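Local coordinates for UDP-glucose 6-dehydrogenase (PDB 3VTF), which probably catalyses the NAD-dependent oxidation of UDP-glucose to UDP-glucuronate, spending two NAD+ for each sugar converted, at residues S90-V95 and V127-R132; V146-T151 and A224-Y229; D255-F260 and F274-G279. All coordinates share one frame; numbering follows the deposited sequence.

Overall arrangement
The three contacts follow one another along the chain, and two of them reach the bound UDP-glucose. Contact 1 joins two helices of the NAD-binding domain and is the farthest from contact 3, their centres about 48 Å apart on opposite sides of the chain's centre. Contact 2, about 24 Å from contact 1 between centres, ties a loop of the NAD-binding domain to helix 221-251, whose Lys228 holds the glucose end of the ligand. Contact 3 lies about 30 Å from contact 2, again between centres, and its Gly275 holds the uracil. UDP-glucose thus spans contacts 2 and 3, and both of these also touch the second subunit.

Contact 1: S90-V95 and V127-R132; sequences SAEEAV and VGRGIR
Val95 presses both its methyls onto helix 118-134: CG1 lies against the backbone, 3.5 Å from Val127 O and 3.8 Å from Gly130 CA, while CG2 meets Val127 CG2 at 3.9 Å. Gly130 is what permits this approach, since a beta carbon there would run into Val95 CB and Glu92 O. The short helical segments come within 7.6 Å of each other, axis to axis, and cross at -51°. Beside this apolar patch a salt bridge forms. The Glu92 chain folds at chi2 (82°) and brings its CG over Arg129 CB, with the carboxylate turned to the edge of the guanidinium. Arg129 grips side-on with two nitrogens, both on one oxygen: NE reaches OE2 of Glu92 at 2.8 Å through the anti lone pair, and NH2 reaches the same OE2 at 2.9 Å nearly in line with the C-O bond. The two planes are tilted 36° apart. A glutamine in place of Glu92 would probably leave the Arg129 guanidinium without its countercharge across this contact and freer to swing away. Ser90 is the N-cap of the shorter helix, its OG accepting from Glu93 N. The pair of helices packs on the Rossmann-type sheet: Val95 and Val127 both touch Thr101 of strand 100-103, and Ala91 and Val127 both reach Leu27 of strand 23-27.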
loop_
_atom_site.group_PDB
_atom_site.type_symbol
_atom_site.label_atom_id
_atom_site.label_comp_id
_atom_site.label_asym_id
_atom_site.label_seq_id
_atom_site.Cartn_x
_atom_site.Cartn_y
_atom_site.Cartn_z
ATOM N N SER A 90 -19.943 -4.840 -38.572
ATOM C CA SER A 90 -20.863 -4.520 -37.468
ATOM C C SER A 90 -20.486 -5.370 -36.246
ATOM O O SER A 90 -19.793 -6.351 -36.416
ATOM C CB SER A 90 -22.346 -4.802 -37.842
ATOM O OG SER A 90 -22.560 -6.168 -37.897
ATOM N N ALA A 91 -20.904 -4.939 -35.069
ATOM C CA ALA A 91 -20.608 -5.739 -33.825
ATOM C C ALA A 91 -21.194 -7.111 -33.993
ATOM O O ALA A 91 -20.514 -8.127 -33.781
ATOM C CB ALA A 91 -21.219 -5.054 -32.599
ATOM N N GLU A 92 -22.437 -7.173 -34.483
ATOM C CA GLU A 92 -23.131 -8.490 -34.587
ATOM C C GLU A 92 -22.444 -9.457 -35.507
ATOM O O GLU A 92 -22.352 -10.676 -35.229
ATOM C CB GLU A 92 -24.577 -8.286 -35.064
ATOM C CG GLU A 92 -25.458 -7.542 -34.076
ATOM C CD GLU A 92 -25.333 -6.011 -34.089
ATOM O OE1 GLU A 92 -24.484 -5.366 -34.810
ATOM O OE2 GLU A 92 -26.116 -5.401 -33.324
ATOM N N GLU A 93 -21.906 -8.943 -36.613
ATOM C CA GLU A 93 -21.189 -9.863 -37.512
ATOM C C GLU A 93 -19.867 -10.327 -36.884
ATOM O O GLU A 93 -19.455 -11.451 -37.170
ATOM C CB GLU A 93 -20.858 -9.199 -38.842
ATOM C CG GLU A 93 -22.076 -8.873 -39.724
ATOM C CD GLU A 93 -21.688 -7.820 -40.767
ATOM O OE1 GLU A 93 -20.755 -8.084 -41.578
ATOM O OE2 GLU A 93 -22.228 -6.693 -40.707
ATOM N N ALA A 94 -19.165 -9.446 -36.130
ATOM C CA ALA A 94 -17.910 -9.900 -35.432
ATOM C C ALA A 94 -18.251 -11.060 -34.502
ATOM O O ALA A 94 -17.606 -12.121 -34.502
ATOM C CB ALA A 94 -17.296 -8.775 -34.640
ATOM N N VAL A 95 -19.297 -10.854 -33.709
ATOM C CA VAL A 95 -19.739 -11.887 -32.769
ATOM C C VAL A 95 -20.093 -13.204 -33.495
ATOM O O VAL A 95 -19.691 -14.339 -33.058
ATOM C CB VAL A 95 -20.942 -11.366 -31.966
ATOM C CG1 VAL A 95 -21.464 -12.442 -31.053
ATOM C CG2 VAL A 95 -20.496 -10.147 -31.140
ATOM N N VAL A 127 -23.781 -8.518 -28.654
ATOM C CA VAL A 127 -23.326 -9.844 -28.494
ATOM C C VAL A 127 -24.520 -10.788 -28.535
ATOM O O VAL A 127 -24.443 -11.808 -29.253
ATOM C CB VAL A 127 -22.493 -10.029 -27.204
ATOM C CG1 VAL A 127 -22.214 -11.501 -27.002
ATOM C CG2 VAL A 127 -21.097 -9.267 -27.344
ATOM N N GLY A 128 -25.581 -10.447 -27.783
ATOM C CA GLY A 128 -26.803 -11.311 -27.778
ATOM C C GLY A 128 -27.375 -11.477 -29.229
ATOM O O GLY A 128 -27.684 -12.543 -29.666
ATOM N N ARG A 129 -27.406 -10.408 -29.984
ATOM C CA ARG A 129 -27.890 -10.513 -31.426
ATOM C C ARG A 129 -26.965 -11.385 -32.273
ATOM O O ARG A 129 -27.385 -12.208 -33.077
ATOM C CB ARG A 129 -27.981 -9.095 -31.937
ATOM C CG ARG A 129 -29.201 -8.381 -31.354
ATOM C CD ARG A 129 -29.561 -7.128 -32.140
ATOM N NE ARG A 129 -28.512 -6.146 -31.985
ATOM C CZ ARG A 129 -28.465 -5.197 -31.035
ATOM N NH1 ARG A 129 -29.438 -5.032 -30.179
ATOM N NH2 ARG A 129 -27.438 -4.367 -30.985
ATOM N N GLY A 130 -25.654 -11.303 -32.033
ATOM C CA GLY A 130 -24.740 -12.121 -32.850
ATOM C C GLY A 130 -24.902 -13.576 -32.484
ATOM O O GLY A 130 -24.835 -14.466 -33.350
ATOM N N ILE A 131 -25.118 -13.851 -31.188
ATOM C CA ILE A 131 -25.277 -15.198 -30.734
ATOM C C ILE A 131 -26.557 -15.786 -31.352
ATOM O O ILE A 131 -26.587 -16.983 -31.721
ATOM C CB ILE A 131 -25.305 -15.183 -29.184
ATOM C CG1 ILE A 131 -23.870 -14.904 -28.624
ATOM C CG2 ILE A 131 -25.740 -16.540 -28.623
ATOM C CD1 ILE A 131 -23.784 -14.851 -27.055
ATOM N N ARG A 132 -27.618 -14.981 -31.334
ATOM C CA ARG A 132 -28.922 -15.432 -31.859
ATOM C C ARG A 132 -28.762 -15.864 -33.340
ATOM O O ARG A 132 -29.187 -16.937 -33.731
ATOM C CB ARG A 132 -29.888 -14.275 -31.770
ATOM C CG ARG A 132 -31.324 -14.755 -32.042
ATOM C CD ARG A 132 -32.256 -13.602 -32.098
ATOM N NE ARG A 132 -33.498 -14.128 -32.623
ATOM C CZ ARG A 132 -34.648 -13.480 -32.584
ATOM N NH1 ARG A 132 -34.717 -12.292 -32.011
ATOM N NH2 ARG A 132 -35.723 -14.032 -33.119
#

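Contact 2: V146-T151 and A224-Y229; sequences VPPGTT and AELVKY. With UPG (uridine-5'-diphosphate-glucose), chain B.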
loop_
_atom_site.group_PDB
_atom_site.type_symbol
_atom_site.label_atom_id
_atom_site.label_comp_id
_atom_site.label_asym_id
_atom_site.label_seq_id
_atom_site.Cartn_x
_atom_site.Cartn_y
_atom_site.Cartn_z
ATOM N N VAL A 146 -15.832 -2.883 -14.641
ATOM C CA VAL A 146 -17.234 -2.790 -14.329
ATOM C C VAL A 146 -17.393 -3.151 -12.858
ATOM O O VAL A 146 -16.661 -3.996 -12.282
ATOM C CB VAL A 146 -18.097 -3.772 -15.157
ATOM C CG1 VAL A 146 -18.190 -3.403 -16.620
ATOM C CG2 VAL A 146 -17.551 -5.257 -15.020
ATOM N N PRO A 147 -18.372 -2.546 -12.199
ATOM C CA PRO A 147 -18.573 -2.879 -10.791
ATOM C C PRO A 147 -18.927 -4.371 -10.603
ATOM O O PRO A 147 -19.504 -4.990 -11.490
ATOM C CB PRO A 147 -19.756 -2.000 -10.375
ATOM C CG PRO A 147 -19.827 -0.848 -11.414
ATOM C CD PRO A 147 -19.214 -1.448 -12.703
ATOM N N PRO A 148 -18.593 -4.946 -9.453
ATOM C CA PRO A 148 -18.849 -6.358 -9.211
ATOM C C PRO A 148 -20.304 -6.662 -9.319
ATOM O O PRO A 148 -21.108 -5.921 -8.745
ATOM C CB PRO A 148 -18.380 -6.549 -7.740
ATOM C CG PRO A 148 -17.201 -5.509 -7.612
ATOM C CD PRO A 148 -17.703 -4.322 -8.422
ATOM N N GLY A 149 -20.663 -7.743 -10.012
ATOM C CA GLY A 149 -22.074 -8.073 -10.206
ATOM C C GLY A 149 -22.461 -7.756 -11.611
ATOM O O GLY A 149 -23.482 -8.295 -12.071
ATOM N N THR A 150 -21.675 -6.933 -12.346
ATOM C CA THR A 150 -22.144 -6.513 -13.695
ATOM C C THR A 150 -22.149 -7.680 -14.697
ATOM O O THR A 150 -23.036 -7.762 -15.586
ATOM C CB THR A 150 -21.195 -5.400 -14.265
ATOM O OG1 THR A 150 -21.276 -4.282 -13.390
ATOM C CG2 THR A 150 -21.556 -4.923 -15.661
ATOM N N THR A 151 -21.161 -8.567 -14.604
ATOM C CA THR A 151 -20.985 -9.665 -15.594
ATOM C C THR A 151 -22.177 -10.654 -15.549
ATOM O O THR A 151 -22.798 -10.924 -16.602
ATOM C CB THR A 151 -19.653 -10.420 -15.418
ATOM O OG1 THR A 151 -18.560 -9.480 -15.649
ATOM C CG2 THR A 151 -19.511 -11.583 -16.455
ATOM N N ALA A 224 -13.255 -11.639 -9.408
ATOM C CA ALA A 224 -12.444 -11.039 -10.482
ATOM C C ALA A 224 -12.788 -9.546 -10.694
ATOM O O ALA A 224 -11.886 -8.710 -10.876
ATOM C CB ALA A 224 -12.684 -11.839 -11.736
ATOM N N GLU A 225 -14.100 -9.157 -10.666
ATOM C CA GLU A 225 -14.432 -7.759 -10.840
ATOM C C GLU A 225 -13.887 -6.938 -9.691
ATOM O O GLU A 225 -13.394 -5.808 -9.901
ATOM C CB GLU A 225 -16.015 -7.594 -10.917
ATOM C CG GLU A 225 -16.508 -8.214 -12.275
ATOM C CD GLU A 225 -18.052 -8.490 -12.284
ATOM O OE1 GLU A 225 -18.649 -8.905 -11.265
ATOM O OE2 GLU A 225 -18.673 -8.221 -13.346
ATOM N N LEU A 226 -14.022 -7.464 -8.472
ATOM C CA LEU A 226 -13.484 -6.722 -7.289
ATOM C C LEU A 226 -11.923 -6.628 -7.297
ATOM O O LEU A 226 -11.311 -5.576 -6.905
ATOM C CB LEU A 226 -13.927 -7.400 -6.011
ATOM C CG LEU A 226 -13.589 -6.635 -4.693
ATOM C CD1 LEU A 226 -14.147 -5.251 -4.817
ATOM C CD2 LEU A 226 -14.241 -7.341 -3.542
ATOM N N VAL A 227 -11.254 -7.655 -7.835
ATOM C CA VAL A 227 -9.778 -7.591 -7.945
ATOM C C VAL A 227 -9.349 -6.400 -8.725
ATOM O O VAL A 227 -8.372 -5.725 -8.391
ATOM C CB VAL A 227 -9.196 -8.879 -8.652
ATOM C CG1 VAL A 227 -7.725 -8.696 -8.980
ATOM C CG2 VAL A 227 -9.338 -10.107 -7.751
ATOM N N LYS A 228 -10.063 -6.086 -9.813
ATOM C CA LYS A 228 -9.664 -4.972 -10.625
ATOM C C LYS A 228 -9.768 -3.641 -9.871
ATOM O O LYS A 228 -8.836 -2.725 -9.990
ATOM C CB LYS A 228 -10.559 -4.907 -11.852
ATOM C CG LYS A 228 -10.306 -3.747 -12.808
ATOM C CD LYS A 228 -8.813 -3.593 -13.123
ATOM C CE LYS A 228 -8.619 -2.493 -14.154
ATOM N NZ LYS A 228 -7.163 -2.156 -14.218
ATOM N N TYR A 229 -10.886 -3.453 -9.166
ATOM C CA TYR A 229 -11.012 -2.144 -8.415
ATOM C C TYR A 229 -10.017 -2.115 -7.224
ATOM O O TYR A 229 -9.386 -1.102 -6.926
ATOM C CB TYR A 229 -12.444 -2.000 -7.803
ATOM C CG TYR A 229 -13.399 -1.439 -8.861
ATOM C CD1 TYR A 229 -13.341 -0.096 -9.226
ATOM C CD2 TYR A 229 -14.280 -2.326 -9.584
ATOM C CE1 TYR A 229 -14.180 0.424 -10.245
ATOM C CE2 TYR A 229 -15.108 -1.849 -10.628
ATOM C CZ TYR A 229 -15.093 -0.480 -10.914
ATOM O OH TYR A 229 -15.934 -0.002 -11.887
HETATM N N1 UPG B . 1.600 8.298 -11.017
HETATM C C2 UPG B . 2.049 9.063 -9.900
HETATM N N3 UPG B . 2.975 8.543 -9.092
HETATM C C4 UPG B . 3.432 7.250 -9.299
HETATM C C5 UPG B . 2.986 6.432 -10.395
HETATM C C6 UPG B . 2.005 7.009 -11.226
HETATM O O2 UPG B . 1.613 10.236 -9.673
HETATM O O4 UPG B . 4.277 6.774 -8.469
HETATM C C1C UPG B . 0.553 8.950 -11.838
HETATM C C2C UPG B . 0.975 8.964 -13.295
HETATM O O2C UPG B . 1.711 10.136 -13.634
HETATM C C3C UPG B . -0.385 8.935 -14.027
HETATM C C4C UPG B . -1.289 8.119 -13.102
HETATM O O4C UPG B . -0.572 8.042 -11.850
HETATM O O3C UPG B . -0.953 10.272 -14.026
HETATM C C5C UPG B . -1.548 6.679 -13.605
HETATM O O5C UPG B . -0.302 6.156 -14.082
HETATM P PA UPG B . -0.251 4.600 -14.729
HETATM O O1A UPG B . -0.631 3.544 -13.641
HETATM O O2A UPG B . 1.032 4.487 -15.591
HETATM O O3A UPG B . -1.336 4.800 -15.902
HETATM P PB UPG B . -2.510 3.819 -16.497
HETATM O O1B UPG B . -2.179 3.556 -17.944
HETATM O O2B UPG B . -3.679 4.781 -16.169
HETATM O O3B UPG B . -2.502 2.389 -15.790
HETATM C "C1'" UPG B . -3.432 2.088 -14.705
HETATM C "C2'" UPG B . -2.879 0.884 -13.974
HETATM C "C3'" UPG B . -3.037 -0.350 -14.895
HETATM C "C4'" UPG B . -4.537 -0.474 -15.258
HETATM C "C5'" UPG B . -4.930 0.791 -16.119
HETATM C "C6'" UPG B . -6.409 0.896 -16.553
HETATM O "O2'" UPG B . -1.456 1.285 -13.890
HETATM O "O3'" UPG B . -2.591 -1.474 -14.162
HETATM O "O4'" UPG B . -4.667 -1.629 -16.116
HETATM O "O5'" UPG B . -4.767 1.879 -15.165
HETATM O "O6'" UPG B . -7.253 0.233 -15.580
HETATM O O HOH W 1 -13.985 -4.672 -12.587
#
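Glu225 reaches out from helix 221-251 and buries its carboxylate in the turn that leads into helix 151-160. Its chain is extended beyond CG (chi2 163°), which carries both oxygens to backbone N-H groups. OE1 takes Gly149 N at 2.6 Å, a short bond that comes in from above the carboxylate plane, 41° out of it. OE2 accepts twice from Thr151: it receives the backbone N of Thr151, 2.8 Å away, on its syn lone pair, and the hydroxyl OG1, 2.6 Å from the same OE2, approaches from above the plane. The turn is a type II turn from Pro147 to Thr150, with glycine at the position whose backbone angles call for it. Its own closure is reinforced by Thr150, whose OG1 donates to Pro147 O at 2.7 Å alongside the backbone bond from Thr150 N.

Pro148 fills the next space along the helix. Its ring sets CG 4.1 Å from Leu226 CB, and CD touches Tyr229 at CD2; it also packs across the subunit boundary on Leu252 of the second subunit. Tyr229 meets the loop with its ring edge, CE2 standing 3.1 Å from Val146 O close to the ring plane. A water bridges that carbonyl to Glu225 O, donating to both. One residue before Tyr229, Lys228 leads away from the loop and donates from NZ to O6' of UDP-glucose at 2.8 Å; Asn232 OD1 and the backbone O of Glu175 also accept from this NZ.

Three donors on a buried carboxylate, two of them backbone N-H groups, from the turn and from the first residue of helix 151-160, would probably favour the ionised form of Glu225 and tie the NAD-binding domain to the substrate-bearing helix.

Contact 3: D255-F260 and F274-G279; sequences DTYRVF and FGAGLG. With UPG (uridine-5'-diphosphate-glucose), chain B.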
loop_
_atom_site.group_PDB
_atom_site.type_symbol
_atom_site.label_atom_id
_atom_site.label_comp_id
_atom_site.label_asym_id
_atom_site.label_seq_id
_atom_site.Cartn_x
_atom_site.Cartn_y
_atom_site.Cartn_z
ATOM N N ASP A 255 13.359 15.247 2.031
ATOM C CA ASP A 255 13.184 14.748 0.667
ATOM C C ASP A 255 12.303 13.449 0.720
ATOM O O ASP A 255 12.743 12.379 1.110
ATOM C CB ASP A 255 14.536 14.472 -0.026
ATOM C CG ASP A 255 14.349 14.065 -1.509
ATOM O OD1 ASP A 255 13.367 13.386 -1.906
ATOM O OD2 ASP A 255 15.103 14.545 -2.335
ATOM N N THR A 256 11.056 13.606 0.343
ATOM C CA THR A 256 10.076 12.464 0.427
ATOM C C THR A 256 10.517 11.254 -0.426
ATOM O O THR A 256 10.248 10.108 -0.071
ATOM C CB THR A 256 8.816 13.011 -0.237
ATOM O OG1 THR A 256 8.393 14.175 0.532
ATOM C CG2 THR A 256 7.678 11.955 -0.244
ATOM N N TYR A 257 11.163 11.513 -1.571
ATOM C CA TYR A 257 11.615 10.364 -2.405
ATOM C C TYR A 257 12.689 9.559 -1.725
ATOM O O TYR A 257 12.686 8.296 -1.765
ATOM C CB TYR A 257 12.056 10.869 -3.778
ATOM C CG TYR A 257 10.905 11.025 -4.753
ATOM C CD1 TYR A 257 10.775 10.165 -5.853
ATOM C CD2 TYR A 257 9.993 12.008 -4.599
ATOM C CE1 TYR A 257 9.684 10.303 -6.778
ATOM C CE2 TYR A 257 8.919 12.173 -5.484
ATOM C CZ TYR A 257 8.763 11.269 -6.542
ATOM O OH TYR A 257 7.757 11.489 -7.422
ATOM N N ARG A 258 13.595 10.232 -0.996
ATOM C CA ARG A 258 14.581 9.448 -0.244
ATOM C C ARG A 258 13.908 8.662 0.913
ATOM O O ARG A 258 14.329 7.574 1.317
ATOM C CB ARG A 258 15.566 10.462 0.402
ATOM C CG ARG A 258 16.624 9.789 1.324
ATOM C CD ARG A 258 17.490 8.756 0.542
ATOM N NE ARG A 258 18.804 8.400 1.145
ATOM C CZ ARG A 258 19.512 7.323 0.795
ATOM N NH1 ARG A 258 19.057 6.460 -0.124
ATOM N NH2 ARG A 258 20.682 7.081 1.349
ATOM N N VAL A 259 12.848 9.229 1.488
ATOM C CA VAL A 259 12.147 8.510 2.589
ATOM C C VAL A 259 11.559 7.210 2.005
ATOM O O VAL A 259 11.705 6.114 2.603
ATOM C CB VAL A 259 11.040 9.405 3.181
ATOM C CG1 VAL A 259 10.076 8.581 4.058
ATOM C CG2 VAL A 259 11.726 10.601 3.959
ATOM N N PHE A 260 10.873 7.352 0.865
ATOM C CA PHE A 260 10.153 6.127 0.304
ATOM C C PHE A 260 11.121 5.143 -0.355
ATOM O O PHE A 260 10.799 3.990 -0.466
ATOM C CB PHE A 260 9.031 6.554 -0.701
ATOM C CG PHE A 260 7.782 6.953 0.043
ATOM C CD1 PHE A 260 6.975 5.951 0.645
ATOM C CD2 PHE A 260 7.443 8.266 0.197
ATOM C CE1 PHE A 260 5.854 6.293 1.403
ATOM C CE2 PHE A 260 6.292 8.606 0.954
ATOM C CZ PHE A 260 5.504 7.631 1.555
ATOM N N PHE A 274 5.248 4.962 -5.197
ATOM C CA PHE A 274 5.290 6.018 -4.159
ATOM C C PHE A 274 5.860 7.304 -4.780
ATOM O O PHE A 274 6.499 8.084 -4.076
ATOM C CB PHE A 274 6.195 5.581 -2.986
ATOM C CG PHE A 274 5.628 4.518 -2.125
ATOM C CD1 PHE A 274 4.321 4.686 -1.513
ATOM C CD2 PHE A 274 6.363 3.410 -1.795
ATOM C CE1 PHE A 274 3.805 3.776 -0.654
ATOM C CE2 PHE A 274 5.831 2.479 -0.924
ATOM C CZ PHE A 274 4.585 2.659 -0.310
ATOM N N GLY A 275 5.535 7.590 -6.038
ATOM C CA GLY A 275 6.008 8.808 -6.655
ATOM C C GLY A 275 5.120 10.002 -6.310
ATOM O O GLY A 275 4.174 10.351 -7.053
ATOM N N ALA A 276 5.473 10.659 -5.208
ATOM C CA ALA A 276 4.737 11.818 -4.735
ATOM C C ALA A 276 4.813 12.874 -5.829
ATOM O O ALA A 276 5.717 12.866 -6.658
ATOM C CB ALA A 276 5.441 12.328 -3.479
ATOM N N GLY A 277 3.847 13.768 -5.859
ATOM C CA GLY A 277 3.820 14.872 -6.840
ATOM C C GLY A 277 2.406 15.352 -7.068
ATOM O O GLY A 277 1.627 15.457 -6.118
ATOM N N LEU A 278 2.105 15.718 -8.314
ATOM C CA LEU A 278 0.816 16.341 -8.606
ATOM C C LEU A 278 -0.367 15.410 -8.523
ATOM O O LEU A 278 -1.517 15.873 -8.606
ATOM C CB LEU A 278 0.825 16.944 -10.012
ATOM C CG LEU A 278 1.614 18.206 -10.257
ATOM C CD1 LEU A 278 1.257 18.619 -11.703
ATOM C CD2 LEU A 278 1.011 19.247 -9.339
ATOM N N GLY A 279 -0.097 14.121 -8.387
ATOM C CA GLY A 279 -1.168 13.096 -8.211
ATOM C C GLY A 279 -1.410 12.299 -9.466
ATOM O O GLY A 279 -0.671 12.469 -10.473
HETATM N N1 UPG B . 1.600 8.298 -11.017
HETATM C C2 UPG B . 2.049 9.063 -9.900
HETATM N N3 UPG B . 2.975 8.543 -9.092
HETATM C C4 UPG B . 3.432 7.250 -9.299
HETATM C C5 UPG B . 2.986 6.432 -10.395
HETATM C C6 UPG B . 2.005 7.009 -11.226
HETATM O O2 UPG B . 1.613 10.236 -9.673
HETATM O O4 UPG B . 4.277 6.774 -8.469
HETATM C C1C UPG B . 0.553 8.950 -11.838
HETATM C C2C UPG B . 0.975 8.964 -13.295
HETATM O O2C UPG B . 1.711 10.136 -13.634
HETATM C C3C UPG B . -0.385 8.935 -14.027
HETATM C C4C UPG B . -1.289 8.119 -13.102
HETATM O O4C UPG B . -0.572 8.042 -11.850
HETATM O O3C UPG B . -0.953 10.272 -14.026
HETATM C C5C UPG B . -1.548 6.679 -13.605
HETATM O O5C UPG B . -0.302 6.156 -14.082
HETATM P PA UPG B . -0.251 4.600 -14.729
HETATM O O1A UPG B . -0.631 3.544 -13.641
HETATM O O2A UPG B . 1.032 4.487 -15.591
HETATM O O3A UPG B . -1.336 4.800 -15.902
HETATM P PB UPG B . -2.510 3.819 -16.497
HETATM O O1B UPG B . -2.179 3.556 -17.944
HETATM O O2B UPG B . -3.679 4.781 -16.169
HETATM O O3B UPG B . -2.502 2.389 -15.790
HETATM C "C1'" UPG B . -3.432 2.088 -14.705
HETATM C "C2'" UPG B . -2.879 0.884 -13.974
HETATM C "C3'" UPG B . -3.037 -0.350 -14.895
HETATM C "C4'" UPG B . -4.537 -0.474 -15.258
HETATM C "C5'" UPG B . -4.930 0.791 -16.119
HETATM C "C6'" UPG B . -6.409 0.896 -16.553
HETATM O "O2'" UPG B . -1.456 1.285 -13.890
HETATM O "O3'" UPG B . -2.591 -1.474 -14.162
HETATM O "O4'" UPG B . -4.667 -1.629 -16.116
HETATM O "O5'" UPG B . -4.767 1.879 -15.165
HETATM O "O6'" UPG B . -7.253 0.233 -15.580
#
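Phe260 and Phe274 form an offset stack, with ring centroids 4.5 Å apart and planes 27° from parallel. Phe260 CD1 rides over one face of the Phe274 ring, 3.4 Å from Phe274 CG and displaced toward the rim. Thr256 CG2 lies at the edge of the Phe260 ring, in its plane. Phe274 also has a cation-pi partner in Lys238 and meets Phe234 of the second subunit edge-to-face. The third ring, Tyr257, stacks with Tyr428 and meets Trp443 edge-to-face; Ala276 O lies at its edge, in the ring plane.

That carbonyl is the target of the tyrosine hydroxyl. With CG beside the backbone N (chi1 -85°), the ring extends from the helix far enough for Tyr257 OH to donate to Ala276 O at 2.6 Å, in the carbonyl plane and on a lone pair. Beside it the Ala276 methyl packs on helix 256-264, its CB 4.0 Å from Thr256 CG2 and equally near Tyr257 CE2. The loop is thus gripped on both flanks of Gly275, the centre of an inverse gamma turn.

Gly275 turns its peptide groups to the uracil of UDP-glucose. Its N donates to O4 of the ligand at 2.9 Å, and its O accepts from N3 of the ligand at 3.0 Å through a nearly straight bond (171°), so the backbone reads the pyrimidine edge as a base partner would. A beta carbon on Gly275 would collide with O4, consistent with a glycine here.

Asp255 caps the first turn of helix 256-264, its OD1 taking Arg258 N. This helix lies against helix 221-251, where Phe260 touches Ala242 and Val245, and the loop runs on to pair Leu278 with Gly426, next to strand 422-425 of the UDP-binding domain.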